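Local coordinates for Phthiocerol/phenolphthiocerol synthesis polyketide synthase type I PpsC (Mycobacterium tuberculosis, PDB 5NJI), which probably dehydrates beta-hydroxyacyl intermediates to trans-2-enoyl thioesters, acting as the dehydratase domain of a modular polyketide synthase for phthiocerol-type lipids, at residues Q89-M94 with V270-D275; G118-C123 with V144-P149. The protein carries 1 engineered substitution. All blocks are in the same frame, centred on the assembly; numbering follows the deposited sequence.

Contact 1. Residues Q89-M94 with V270-D275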
ATOM      1  N   GLN A  89      -6.715  -2.911 -20.829  1.00 39.13           N
ATOM      2  CA  GLN A  89      -7.510  -2.276 -19.787  1.00 38.91           C
ATOM      3  C   GLN A  89      -6.553  -1.476 -18.912  1.00 31.93           C
ATOM      4  O   GLN A  89      -5.410  -1.889 -18.712  1.00 32.89           O
ATOM      5  CB  GLN A  89      -8.271  -3.332 -18.965  1.00 48.17           C
ATOM      6  CG  GLN A  89      -9.619  -2.899 -18.442  1.00 67.56           C
ATOM      7  CD  GLN A  89     -10.206  -3.909 -17.474  1.00 73.82           C
ATOM      8  OE1 GLN A  89     -10.139  -5.115 -17.708  1.00 73.28           O
ATOM      9  NE2 GLN A  89     -10.770  -3.423 -16.374  1.00 61.30           N
ATOM     10  N   ASP A  90      -7.002  -0.324 -18.407  1.00 34.75           N
ATOM     11  CA  ASP A  90      -6.114   0.508 -17.598  1.00 34.92           C
ATOM     12  C   ASP A  90      -5.767  -0.169 -16.275  1.00 28.60           C
ATOM     13  O   ASP A  90      -4.625  -0.073 -15.797  1.00 31.65           O
ATOM     14  CB  ASP A  90      -6.759   1.869 -17.344  1.00 42.20           C
ATOM     15  CG  ASP A  90      -6.806   2.736 -18.587  1.00 62.95           C
ATOM     16  OD1 ASP A  90      -6.007   2.496 -19.515  1.00 68.79           O
ATOM     17  OD2 ASP A  90      -7.639   3.665 -18.631  1.00 76.28           O
ATOM     18  N   GLN A  91      -6.742  -0.837 -15.664  1.00 28.90           N
ATOM     19  CA  GLN A  91      -6.588  -1.495 -14.367  1.00 22.54           C
ATOM     20  C   GLN A  91      -7.136  -2.912 -14.518  1.00 22.17           C
ATOM     21  O   GLN A  91      -8.250  -3.231 -14.077  1.00 24.74           O
ATOM     22  CB  GLN A  91      -7.290  -0.705 -13.260  1.00 27.38           C
ATOM     23  CG  GLN A  91      -6.653   0.650 -12.977  1.00 26.07           C
ATOM     24  CD  GLN A  91      -5.220   0.535 -12.437  1.00 26.86           C
ATOM     25  OE1 GLN A  91      -4.803  -0.526 -11.954  1.00 25.08           O
ATOM     26  NE2 GLN A  91      -4.469   1.627 -12.517  1.00 33.96           N
ATOM     27  N   PRO A  92      -6.348  -3.809 -15.119  1.00 24.08           N
ATOM     28  CA  PRO A  92      -6.840  -5.166 -15.404  1.00 24.36           C
ATOM     29  C   PRO A  92      -6.954  -6.073 -14.203  1.00 20.52           C
ATOM     30  O   PRO A  92      -7.576  -7.137 -14.329  1.00 23.36           O
ATOM     31  CB  PRO A  92      -5.788  -5.726 -16.369  1.00 26.33           C
ATOM     32  CG  PRO A  92      -4.950  -4.608 -16.773  1.00 29.06           C
ATOM     33  CD  PRO A  92      -5.028  -3.567 -15.717  1.00 23.43           C
ATOM     34  N   TRP A  93      -6.363  -5.709 -13.055  1.00 21.51           N
ATOM     35  CA  TRP A  93      -6.090  -6.650 -11.980  1.00 23.03           C
ATOM     36  C   TRP A  93      -6.683  -6.171 -10.667  1.00 28.64           C
ATOM     37  O   TRP A  93      -6.884  -4.979 -10.446  1.00 24.88           O
ATOM     38  CB  TRP A  93      -4.579  -6.834 -11.742  1.00 20.60           C
ATOM     39  CG  TRP A  93      -3.795  -6.967 -12.988  1.00 21.97           C
ATOM     40  CD1 TRP A  93      -2.971  -6.044 -13.538  1.00 31.16           C
ATOM     41  CD2 TRP A  93      -3.779  -8.093 -13.856  1.00 21.92           C
ATOM     42  NE1 TRP A  93      -2.436  -6.526 -14.704  1.00 27.34           N
ATOM     43  CE2 TRP A  93      -2.919  -7.785 -14.922  1.00 23.70           C
ATOM     44  CE3 TRP A  93      -4.411  -9.336 -13.834  1.00 22.46           C
ATOM     45  CZ2 TRP A  93      -2.682  -8.673 -15.960  1.00 28.41           C
ATOM     46  CZ3 TRP A  93      -4.182 -10.214 -14.860  1.00 30.79           C
ATOM     47  CH2 TRP A  93      -3.324  -9.884 -15.909  1.00 31.37           C
ATOM     48  N   MET A  94      -6.906  -7.135  -9.787  1.00 21.05           N
ATOM     49  CA  MET A  94      -7.125  -6.901  -8.371  1.00 17.75           C
ATOM     50  C   MET A  94      -6.141  -7.765  -7.596  1.00 19.96           C
ATOM     51  O   MET A  94      -5.587  -8.728  -8.124  1.00 20.56           O
ATOM     52  CB  MET A  94      -8.570  -7.229  -7.962  1.00 20.03           C
ATOM     53  CG  MET A  94      -8.897  -8.733  -7.969  1.00 21.30           C
ATOM     54  SD  MET A  94     -10.642  -8.987  -7.550  1.00 31.05           S
ATOM     55  CE  MET A  94     -10.512  -9.126  -5.768  1.00 52.71           C
ATOM     56  N   VAL A 270      -7.835  -5.918  -2.797  1.00 17.65           N
ATOM     57  CA  VAL A 270      -7.380  -4.593  -3.194  1.00 17.63           C
ATOM     58  C   VAL A 270      -7.880  -4.349  -4.611  1.00 14.14           C
ATOM     59  O   VAL A 270      -7.452  -5.015  -5.559  1.00 16.46           O
ATOM     60  CB  VAL A 270      -5.857  -4.446  -3.107  1.00 18.49           C
ATOM     61  CG1 VAL A 270      -5.455  -3.047  -3.526  1.00 19.48           C
ATOM     62  CG2 VAL A 270      -5.376  -4.729  -1.712  1.00 19.47           C
ATOM     63  N   HIS A 271      -8.814  -3.407  -4.746  1.00 16.24           N
ATOM     64  CA  HIS A 271      -9.430  -3.063  -6.014  1.00 16.23           C
ATOM     65  C   HIS A 271      -8.970  -1.684  -6.452  1.00 20.49           C
ATOM     66  O   HIS A 271      -9.005  -0.737  -5.656  1.00 19.46           O
ATOM     67  CB  HIS A 271     -10.953  -3.084  -5.890  1.00 18.56           C
ATOM     68  CG  HIS A 271     -11.479  -4.329  -5.266  1.00 20.68           C
ATOM     69  ND1 HIS A 271     -11.725  -5.475  -5.992  1.00 23.12           N
ATOM     70  CD2 HIS A 271     -11.802  -4.615  -3.986  1.00 21.65           C
ATOM     71  CE1 HIS A 271     -12.182  -6.414  -5.183  1.00 25.86           C
ATOM     72  NE2 HIS A 271     -12.234  -5.920  -3.959  1.00 23.22           N
ATOM     73  N   VAL A 272      -8.542  -1.575  -7.709  1.00 17.90           N
ATOM     74  CA  VAL A 272      -8.034  -0.337  -8.275  1.00 16.06           C
ATOM     75  C   VAL A 272      -8.836  -0.044  -9.531  1.00 18.39           C
ATOM     76  O   VAL A 272      -8.823  -0.830 -10.485  1.00 20.21           O
ATOM     77  CB  VAL A 272      -6.534  -0.416  -8.598  1.00 23.54           C
ATOM     78  CG1 VAL A 272      -6.019   0.961  -8.914  1.00 20.87           C
ATOM     79  CG2 VAL A 272      -5.779  -1.042  -7.438  1.00 28.78           C
ATOM     80  N   TYR A 273      -9.549   1.072  -9.524  1.00 20.45           N
ATOM     81  CA  TYR A 273     -10.457   1.379 -10.615  1.00 22.40           C
ATOM     82  C   TYR A 273      -9.978   2.510 -11.496  1.00 22.50           C
ATOM     83  O   TYR A 273     -10.550   2.717 -12.573  1.00 28.34           O
ATOM     84  CB  TYR A 273     -11.849   1.719 -10.058  1.00 21.15           C
ATOM     85  CG  TYR A 273     -12.437   0.617  -9.209  1.00 16.90           C
ATOM     86  CD1 TYR A 273     -12.710  -0.638  -9.740  1.00 21.35           C
ATOM     87  CD2 TYR A 273     -12.745   0.834  -7.868  1.00 19.18           C
ATOM     88  CE1 TYR A 273     -13.233  -1.645  -8.952  1.00 23.31           C
ATOM     89  CE2 TYR A 273     -13.250  -0.161  -7.087  1.00 22.82           C
ATOM     90  CZ  TYR A 273     -13.526  -1.386  -7.624  1.00 23.88           C
ATOM     91  OH  TYR A 273     -14.056  -2.340  -6.784  1.00 28.25           O
ATOM     92  N   GLY A 274      -8.981   3.263 -11.059  1.00 21.28           N
ATOM     93  CA  GLY A 274      -8.409   4.327 -11.849  1.00 24.95           C
ATOM     94  C   GLY A 274      -7.109   4.792 -11.234  1.00 22.45           C
ATOM     95  O   GLY A 274      -6.545   4.126 -10.367  1.00 24.97           O
ATOM     96  N   ASP A 275      -6.646   5.951 -11.694  1.00 20.91           N
ATOM     97  CA  ASP A 275      -5.401   6.544 -11.218  1.00 26.80           C
ATOM     98  C   ASP A 275      -5.616   7.108  -9.817  1.00 22.89           C
ATOM     99  O   ASP A 275      -6.267   8.147  -9.647  1.00 21.72           O
ATOM    100  CB  ASP A 275      -4.939   7.620 -12.198  1.00 26.94           C
ATOM    101  CG  ASP A 275      -3.674   8.333 -11.745  1.00 29.10           C
ATOM    102  OD1 ASP A 275      -3.159   8.048 -10.643  1.00 26.33           O
ATOM    103  OD2 ASP A 275      -3.176   9.192 -12.504  1.00 37.28           O
TER
HETATM  104  O   HOH W   1     -10.064  -2.436 -12.071  1.00 25.66           O
HETATM  105  O   HOH W   2      -9.069  -3.826  -9.501  1.00 21.76           O

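Contact 2. Residues G118-C123 with V144-P149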
ATOM      1  N   GLY A 118       1.816 -18.466 -13.078  1.00 22.80           N
ATOM      2  CA  GLY A 118       0.385 -18.518 -13.311  1.00 22.63           C
ATOM      3  C   GLY A 118       0.025 -18.025 -14.697  1.00 23.58           C
ATOM      4  O   GLY A 118       0.832 -18.104 -15.631  1.00 28.74           O
ATOM      5  N   ASP A 119      -1.202 -17.515 -14.824  1.00 26.69           N
ATOM      6  CA  ASP A 119      -1.736 -17.143 -16.126  1.00 29.29           C
ATOM      7  C   ASP A 119      -2.555 -15.867 -15.979  1.00 26.74           C
ATOM      8  O   ASP A 119      -2.621 -15.267 -14.900  1.00 31.06           O
ATOM      9  CB  ASP A 119      -2.548 -18.300 -16.742  1.00 35.23           C
ATOM     10  CG  ASP A 119      -3.800 -18.657 -15.945  1.00 41.92           C
ATOM     11  OD1 ASP A 119      -4.321 -17.822 -15.176  1.00 34.36           O
ATOM     12  OD2 ASP A 119      -4.279 -19.800 -16.100  1.00 48.34           O
ATOM     13  N   GLU A 120      -3.120 -15.485 -17.095  1.00 33.94           N
ATOM     14  CA  GLU A 120      -3.764 -14.200 -17.188  1.00 40.65           C
ATOM     15  C   GLU A 120      -5.063 -14.077 -16.404  1.00 36.70           C
ATOM     16  O   GLU A 120      -5.630 -13.044 -16.408  1.00 45.09           O
ATOM     17  CB  GLU A 120      -3.911 -13.612 -18.627  1.00 46.39           C
ATOM     18  CG  GLU A 120      -5.126 -14.057 -19.444  1.00 65.31           C
ATOM     19  CD  GLU A 120      -5.251 -13.278 -20.797  1.00 85.91           C
ATOM     20  OE1 GLU A 120      -6.319 -12.730 -21.184  1.00 89.49           O
ATOM     21  OE2 GLU A 120      -4.232 -13.216 -21.526  1.00 91.95           O
ATOM     22  N   GLN A 121      -5.524 -15.151 -15.791  1.00 35.90           N
ATOM     23  CA  GLN A 121      -6.710 -15.168 -14.947  1.00 29.86           C
ATOM     24  C   GLN A 121      -6.352 -15.073 -13.478  1.00 29.02           C
ATOM     25  O   GLN A 121      -7.050 -14.397 -12.714  1.00 30.10           O
ATOM     26  CB  GLN A 121      -7.515 -16.455 -15.170  1.00 36.19           C
ATOM     27  CG  GLN A 121      -8.144 -16.570 -16.540  1.00 45.93           C
ATOM     28  CD  GLN A 121      -8.983 -15.369 -16.880  1.00 51.01           C
ATOM     29  OE1 GLN A 121      -8.816 -14.768 -17.937  1.00 65.48           O
ATOM     30  NE2 GLN A 121      -9.884 -14.995 -15.976  1.00 51.22           N
ATOM     31  N   ARG A 122      -5.290 -15.766 -13.074  1.00 31.19           N
ATOM     32  CA  ARG A 122      -4.851 -15.793 -11.687  1.00 28.18           C
ATOM     33  C   ARG A 122      -3.369 -16.125 -11.676  1.00 25.48           C
ATOM     34  O   ARG A 122      -2.953 -17.091 -12.322  1.00 29.05           O
ATOM     35  CB  ARG A 122      -5.631 -16.828 -10.875  1.00 37.10           C
ATOM     36  CG  ARG A 122      -5.244 -16.936  -9.409  1.00 41.32           C
ATOM     37  CD  ARG A 122      -6.220 -17.833  -8.669  1.00 56.57           C
ATOM     38  NE  ARG A 122      -5.903 -17.963  -7.251  1.00 65.57           N
ATOM     39  CZ  ARG A 122      -5.102 -18.891  -6.737  1.00 75.63           C
ATOM     40  NH1 ARG A 122      -4.517 -19.788  -7.522  1.00 85.70           N
ATOM     41  NH2 ARG A 122      -4.882 -18.922  -5.429  1.00 69.42           N
ATOM     42  N   CYS A 123      -2.585 -15.342 -10.941  1.00 22.99           N
ATOM     43  CA  CYS A 123      -1.146 -15.556 -10.881  1.00 23.33           C
ATOM     44  C   CYS A 123      -0.654 -15.299  -9.458  1.00 20.10           C
ATOM     45  O   CYS A 123      -1.337 -14.676  -8.643  1.00 20.52           O
ATOM     46  CB  CYS A 123      -0.413 -14.675 -11.901  1.00 26.27           C
ATOM     47  SG  CYS A 123      -0.624 -12.915 -11.663  1.00 25.54           S
ATOM     48  N   VAL A 144      -2.800 -12.458  -7.453  1.00 19.42           N
ATOM     49  CA  VAL A 144      -3.355 -11.437  -8.329  1.00 20.27           C
ATOM     50  C   VAL A 144      -4.328 -12.099  -9.291  1.00 19.71           C
ATOM     51  O   VAL A 144      -4.061 -13.185  -9.815  1.00 21.91           O
ATOM     52  CB  VAL A 144      -2.244 -10.699  -9.099  1.00 19.12           C
ATOM     53  CG1 VAL A 144      -2.810  -9.666 -10.049  1.00 23.71           C
ATOM     54  CG2 VAL A 144      -1.254 -10.054  -8.126  1.00 18.27           C
ATOM     55  N   ALA A 145      -5.459 -11.441  -9.530  1.00 18.07           N
ATOM     56  CA  ALA A 145      -6.501 -12.010 -10.368  1.00 22.61           C
ATOM     57  C   ALA A 145      -7.086 -10.910 -11.243  1.00 21.14           C
ATOM     58  O   ALA A 145      -6.894  -9.720 -11.000  1.00 20.52           O
ATOM     59  CB  ALA A 145      -7.591 -12.682  -9.520  1.00 25.39           C
ATOM     60  N   ARG A 146      -7.805 -11.315 -12.283  1.00 23.61           N
ATOM     61  CA  ARG A 146      -8.502 -10.336 -13.100  1.00 23.80           C
ATOM     62  C   ARG A 146      -9.480  -9.522 -12.259  1.00 24.18           C
ATOM     63  O   ARG A 146     -10.143 -10.045 -11.362  1.00 24.83           O
ATOM     64  CB  ARG A 146      -9.245 -11.033 -14.248  1.00 28.18           C
ATOM     65  CG  ARG A 146      -8.337 -11.557 -15.363  1.00 45.01           C
ATOM     66  CD  ARG A 146      -7.643 -10.430 -16.130  1.00 49.94           C
ATOM     67  NE  ARG A 146      -8.353 -10.050 -17.348  1.00 67.98           N
ATOM     68  CZ  ARG A 146      -8.066 -10.503 -18.567  1.00 71.94           C
ATOM     69  NH1 ARG A 146      -7.073 -11.364 -18.756  1.00 70.21           N
ATOM     70  NH2 ARG A 146      -8.778 -10.092 -19.608  1.00 70.72           N
ATOM     71  N   ALA A 147      -9.532  -8.226 -12.544  1.00 24.63           N
ATOM     72  CA  ALA A 147     -10.316  -7.283 -11.755  1.00 22.72           C
ATOM     73  C   ALA A 147     -11.803  -7.596 -11.828  1.00 27.44           C
ATOM     74  O   ALA A 147     -12.337  -7.920 -12.892  1.00 28.99           O
ATOM     75  CB  ALA A 147     -10.082  -5.874 -12.266  1.00 21.40           C
ATOM     76  N   GLU A 148     -12.452  -7.475 -10.704  1.00 27.22           N
ATOM     77  CA  GLU A 148     -13.910  -7.413 -10.620  1.00 27.78           C
ATOM     78  C   GLU A 148     -14.366  -5.969 -10.801  1.00 26.07           C
ATOM     79  O   GLU A 148     -13.875  -5.077 -10.091  1.00 29.45           O
ATOM     80  CB  GLU A 148     -14.385  -7.935  -9.278  1.00 37.16           C
ATOM     81  CG  GLU A 148     -14.137  -9.418  -9.050  1.00 54.47           C
ATOM     82  CD  GLU A 148     -14.432  -9.859  -7.622  1.00 67.12           C
ATOM     83  OE1 GLU A 148     -14.320  -9.024  -6.697  1.00 65.25           O
ATOM     84  OE2 GLU A 148     -14.778 -11.043  -7.426  1.00 69.50           O
ATOM     85  N   PRO A 149     -15.287  -5.693 -11.722  1.00 33.32           N
ATOM     86  CA  PRO A 149     -15.752  -4.316 -11.912  1.00 37.47           C
ATOM     87  C   PRO A 149     -16.433  -3.760 -10.671  1.00 36.73           C
ATOM     88  O   PRO A 149     -16.935  -4.489  -9.814  1.00 31.71           O
ATOM     89  CB  PRO A 149     -16.741  -4.431 -13.077  1.00 43.00           C
ATOM     90  CG  PRO A 149     -16.309  -5.637 -13.811  1.00 53.41           C
ATOM     91  CD  PRO A 149     -15.799  -6.591 -12.773  1.00 37.33           C
TER

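Contact 1. Residues Q89-M94 with V270-D275
Met94 and His271 lie alongside each other and point the same way, with the thioether turned onto the imidazole obliquely. The methyl CE of Met94 comes 3.2 Å from CE1 of His271, tight for two carbons, while its SD stands 4.7 Å from the ring centroid, 67° off the ring normal. A bend at chi3 (-90°) turns the methyl toward the imidazole, whose NE2 is hydrogen-bonded to Asp311. Glu148 touches both side chains.

The Gln91 chain makes van der Waals contact with Val272. Its CB rests 3.2 Å from the carbonyl O of Val272, and the chain then folds at chi2 (-64°), bringing the amide, through CD and OE1, against the valine methyl, with OE1 3.6 Å from Val272 CG1. The NE2 end is satisfied outside these segments, by the carbonyl of Met223.

Polar links between the backbones run through two waters. One links Trp93 O to Val272 N, accepting from the latter at 2.9 Å. The other lies 2.8 Å from Gln91 O and 2.6 Å from Val272 O, so it bridges two carbonyls. Solvent thus occupies the gap where the antiparallel backbones part.

Deeper along the strands direct pairing takes over, with a backbone hydrogen bond between Val270 and Ile95. Strand 93-100 is flanked by strand 136-146 and strand 262-272 by strand 306-317, where Leu308 packs on Val270 and Val272. Trp93 turns its indole away, against Leu78 and Ala81 of helix 70-84.

Contact 2. Residues G118-C123 with V144-P149
Arg146 and Glu120 meet at an angle, their guanidinium and carboxylate planes turned 41° from each other. NH1 of Arg146 reaches OE1 of Glu120 at 2.9 Å in a salt bridge, and also donates to the backbone O of Glu120 at 3.2 Å. Both acceptors sit near the guanidinium plane at its edge, whereas NH1 approaches each from above the plane of the acceptor's own group. Two bonds to one residue should restrain the rotation of the guanidinium. The arginine gets there by bending at chi2 (-66°) and again at chi3, which curls it back over the turn. Gln121 approaches differently: its OE1 lies over one guanidinium face, and its NE2 packs 3.8 Å from CG of Arg146.

Farther along the paired strands, Cys123 and Val144 point to the face toward helix 70-84, where both touch Ala81 and Val144 also touches Ala77; SG lies 3.8 Å from Val144 CB. Arg122 and Ala145 point to the other face. Cys123 and Val144 form a hydrogen-bonded antiparallel pair, 2.8 Å from Cys123 N to Val144 O. Asp119 OD1 accepts from the backbone N of Gln121 and Arg122, an Asx motif (the bond to Gln121 being the Asx turn) at the tight turn between strands 110-118 and 122-130. Hairpin 122-130/136-146 packed on helix 70-84 fits the hotdog fold, an antiparallel sheet wrapped round a central helix, probably the N-terminal one of the double hotdog known for polyketide synthase dehydratases.

Overall arrangement
Both contacts bear on neighbouring strands: 93-100, on one side of contact 1, pairs with 136-146 of contact 2, through probable hydrogen bonds Met94 N to Ala145 O and, just past the strand ends, Ala147 N to Pro92 O. Contact 2 is nested along the chain within the loop that contact 1 closes. Contact 2 works inside the N-terminal half and, farther from the chain's centre, combines direct backbone pairing with a salt bridge at a partly exposed turn. Contact 1 has more buried residues and joins strands from both halves, consistent with the seam of a double hotdog; it relies on water bridges and van der Waals or sulfur contacts. Trp93 serves each differently: its carbonyl meets a bridging water in contact 1, its ring atom CZ3 the backbone O of Glu120 in contact 2.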